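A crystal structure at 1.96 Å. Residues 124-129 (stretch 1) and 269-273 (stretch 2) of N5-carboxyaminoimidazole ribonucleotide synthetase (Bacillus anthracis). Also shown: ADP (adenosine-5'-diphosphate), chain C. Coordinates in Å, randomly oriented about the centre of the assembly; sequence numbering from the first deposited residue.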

# COMPACT_ATOMS: atom_id res chain seq x y z
N GLY A 124 -1.46 -36.24 0.15
CA GLY A 124 -2.28 -36.76 -0.95
C GLY A 124 -2.10 -36.08 -2.31
O GLY A 124 -2.95 -36.20 -3.18
N LEU A 125 -0.98 -35.36 -2.48
CA LEU A 125 -0.76 -34.56 -3.69
C LEU A 125 0.41 -35.06 -4.54
O LEU A 125 1.36 -35.64 -4.01
CB LEU A 125 -0.59 -33.08 -3.33
CG LEU A 125 -1.87 -32.55 -2.65
CD1 LEU A 125 -1.58 -31.29 -1.89
CD2 LEU A 125 -2.99 -32.33 -3.65
N PRO A 126 0.34 -34.86 -5.87
CA PRO A 126 1.37 -35.41 -6.77
C PRO A 126 2.68 -34.61 -6.83
O PRO A 126 2.67 -33.38 -6.82
CB PRO A 126 0.68 -35.42 -8.14
CG PRO A 126 -0.37 -34.36 -8.05
CD PRO A 126 -0.81 -34.28 -6.62
N VAL A 127 3.78 -35.34 -6.88
CA VAL A 127 5.11 -34.76 -7.10
C VAL A 127 5.81 -35.62 -8.15
O VAL A 127 5.42 -36.78 -8.38
CB VAL A 127 5.95 -34.70 -5.79
CG1 VAL A 127 5.27 -33.81 -4.75
CG2 VAL A 127 6.18 -36.10 -5.23
N ALA A 128 6.83 -35.07 -8.79
CA ALA A 128 7.68 -35.86 -9.69
C ALA A 128 8.30 -36.99 -8.89
O ALA A 128 8.62 -36.83 -7.70
CB ALA A 128 8.76 -35.01 -10.30
N THR A 129 8.47 -38.14 -9.54
CA THR A 129 9.02 -39.30 -8.88
C THR A 129 10.47 -38.99 -8.50
O THR A 129 11.19 -38.29 -9.23
CB THR A 129 8.82 -40.56 -9.75
OG1 THR A 129 9.03 -40.24 -11.12
CG2 THR A 129 7.38 -41.05 -9.65
N GLU A 269 -1.61 -32.02 -16.36
CA GLU A 269 -1.14 -32.53 -15.06
C GLU A 269 -0.52 -31.41 -14.25
O GLU A 269 0.12 -30.51 -14.81
CB GLU A 269 -0.09 -33.62 -15.22
CG GLU A 269 -0.61 -34.94 -15.76
CD GLU A 269 0.52 -35.84 -16.22
OE1 GLU A 269 0.54 -37.02 -15.80
OE2 GLU A 269 1.39 -35.37 -16.98
N ILE A 270 -0.71 -31.47 -12.93
CA ILE A 270 0.02 -30.61 -12.02
C ILE A 270 0.94 -31.46 -11.15
O ILE A 270 0.52 -32.48 -10.60
CB ILE A 270 -0.92 -29.75 -11.12
CG1 ILE A 270 -1.81 -28.81 -11.95
CG2 ILE A 270 -0.11 -28.96 -10.06
CD1 ILE A 270 -1.14 -27.51 -12.39
N TYR A 271 2.20 -31.04 -11.05
CA TYR A 271 3.11 -31.58 -10.04
C TYR A 271 3.60 -30.46 -9.13
O TYR A 271 3.96 -29.38 -9.61
CB TYR A 271 4.29 -32.31 -10.71
CG TYR A 271 3.81 -33.50 -11.54
CD1 TYR A 271 3.62 -33.37 -12.92
CD2 TYR A 271 3.52 -34.72 -10.94
CE1 TYR A 271 3.15 -34.46 -13.69
CE2 TYR A 271 3.06 -35.81 -11.69
CZ TYR A 271 2.88 -35.67 -13.07
OH TYR A 271 2.42 -36.75 -13.80
N ILE A 272 3.61 -30.72 -7.82
CA ILE A 272 4.11 -29.74 -6.85
C ILE A 272 5.63 -29.78 -6.82
O ILE A 272 6.22 -30.84 -6.61
CB ILE A 272 3.58 -29.99 -5.41
CG1 ILE A 272 2.07 -30.32 -5.40
CG2 ILE A 272 3.91 -28.80 -4.52
CD1 ILE A 272 1.14 -29.19 -5.87
N ASN A 273 6.26 -28.62 -7.01
CA ASN A 273 7.72 -28.52 -7.05
C ASN A 273 8.31 -28.21 -5.67
O ASN A 273 9.10 -28.99 -5.13
CB ASN A 273 8.15 -27.44 -8.07
CG ASN A 273 9.67 -27.22 -8.11
OD1 ASN A 273 10.45 -28.16 -8.22
ND2 ASN A 273 10.07 -25.94 -8.09
PB ADP C . 15.33 -23.77 -6.68
O1B ADP C . 16.78 -23.38 -6.85
O2B ADP C . 15.00 -24.20 -5.26
O3B ADP C . 14.37 -22.77 -7.28
PA ADP C . 13.84 -25.78 -8.18
O1A ADP C . 12.70 -24.78 -8.15
O2A ADP C . 13.65 -27.16 -7.62
O3A ADP C . 15.19 -25.14 -7.55
O5' ADP C . 14.25 -25.98 -9.72
C5' ADP C . 14.80 -24.90 -10.47
C4' ADP C . 14.32 -24.97 -11.91
O4' ADP C . 14.71 -26.22 -12.47
C3' ADP C . 12.80 -24.91 -12.00
O3' ADP C . 12.35 -23.58 -12.27
C2' ADP C . 12.46 -25.87 -13.13
O2' ADP C . 12.33 -25.14 -14.35
C1' ADP C . 13.65 -26.81 -13.23
N9 ADP C . 13.29 -28.14 -12.67
C8 ADP C . 13.47 -28.54 -11.40
N7 ADP C . 13.04 -29.82 -11.22
C5 ADP C . 12.58 -30.26 -12.40
C6 ADP C . 11.99 -31.53 -12.91
N6 ADP C . 11.80 -32.60 -12.09
N1 ADP C . 11.65 -31.57 -14.22
C2 ADP C . 11.82 -30.52 -15.04
N3 ADP C . 12.35 -29.35 -14.65
C4 ADP C . 12.75 -29.16 -13.36
O HOH W 1 7.38 -32.52 -8.48

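The apolar centre of this contact forms around Ile 272, which lies in a strand and packs against Leu 125 and Val 127 of the irregular segment 124-129. Its CG1 lies 4.4 Å from CB of Leu 125, and its CB lies 4.2 Å from CG1 of Val 127. Branched aliphatic chains suit these buried positions because they fill space without leaving polar atoms unsatisfied. Val 127 points its CA-to-CB bond away overall, yet it still reaches the strand through CG1, which comes within 3.6 Å of Ile 272 O.

Next to this cluster, CB of Pro 126 packs 4.0 Å from CD2 of Tyr 271, whose ring meets the proline obliquely; Pro 126 CG also rests 3.3 Å from Ile 270 O. Proline has no amide hydrogen to donate, but its carbonyl remains free to accept: Ile 272 N donates to Pro 126 O at 3.0 Å, and the angle of 178° makes this bond almost perfectly linear. A water extends the backbone pairing, accepting from Ala 128 N at 2.6 Å and donating to Ile 272 O at 2.8 Å.

Farther out, Tyr 271 OH donates to Glu 269 OE1 at 2.8 Å, so the tyrosine combines an apolar ring with a polar tip. Asn 273, whose CA-to-CB bond points away from the other stretch, donates from ND2 to ADP O1A at 2.9 Å; its amide supplies the N-H that a phosphate oxygen can accept.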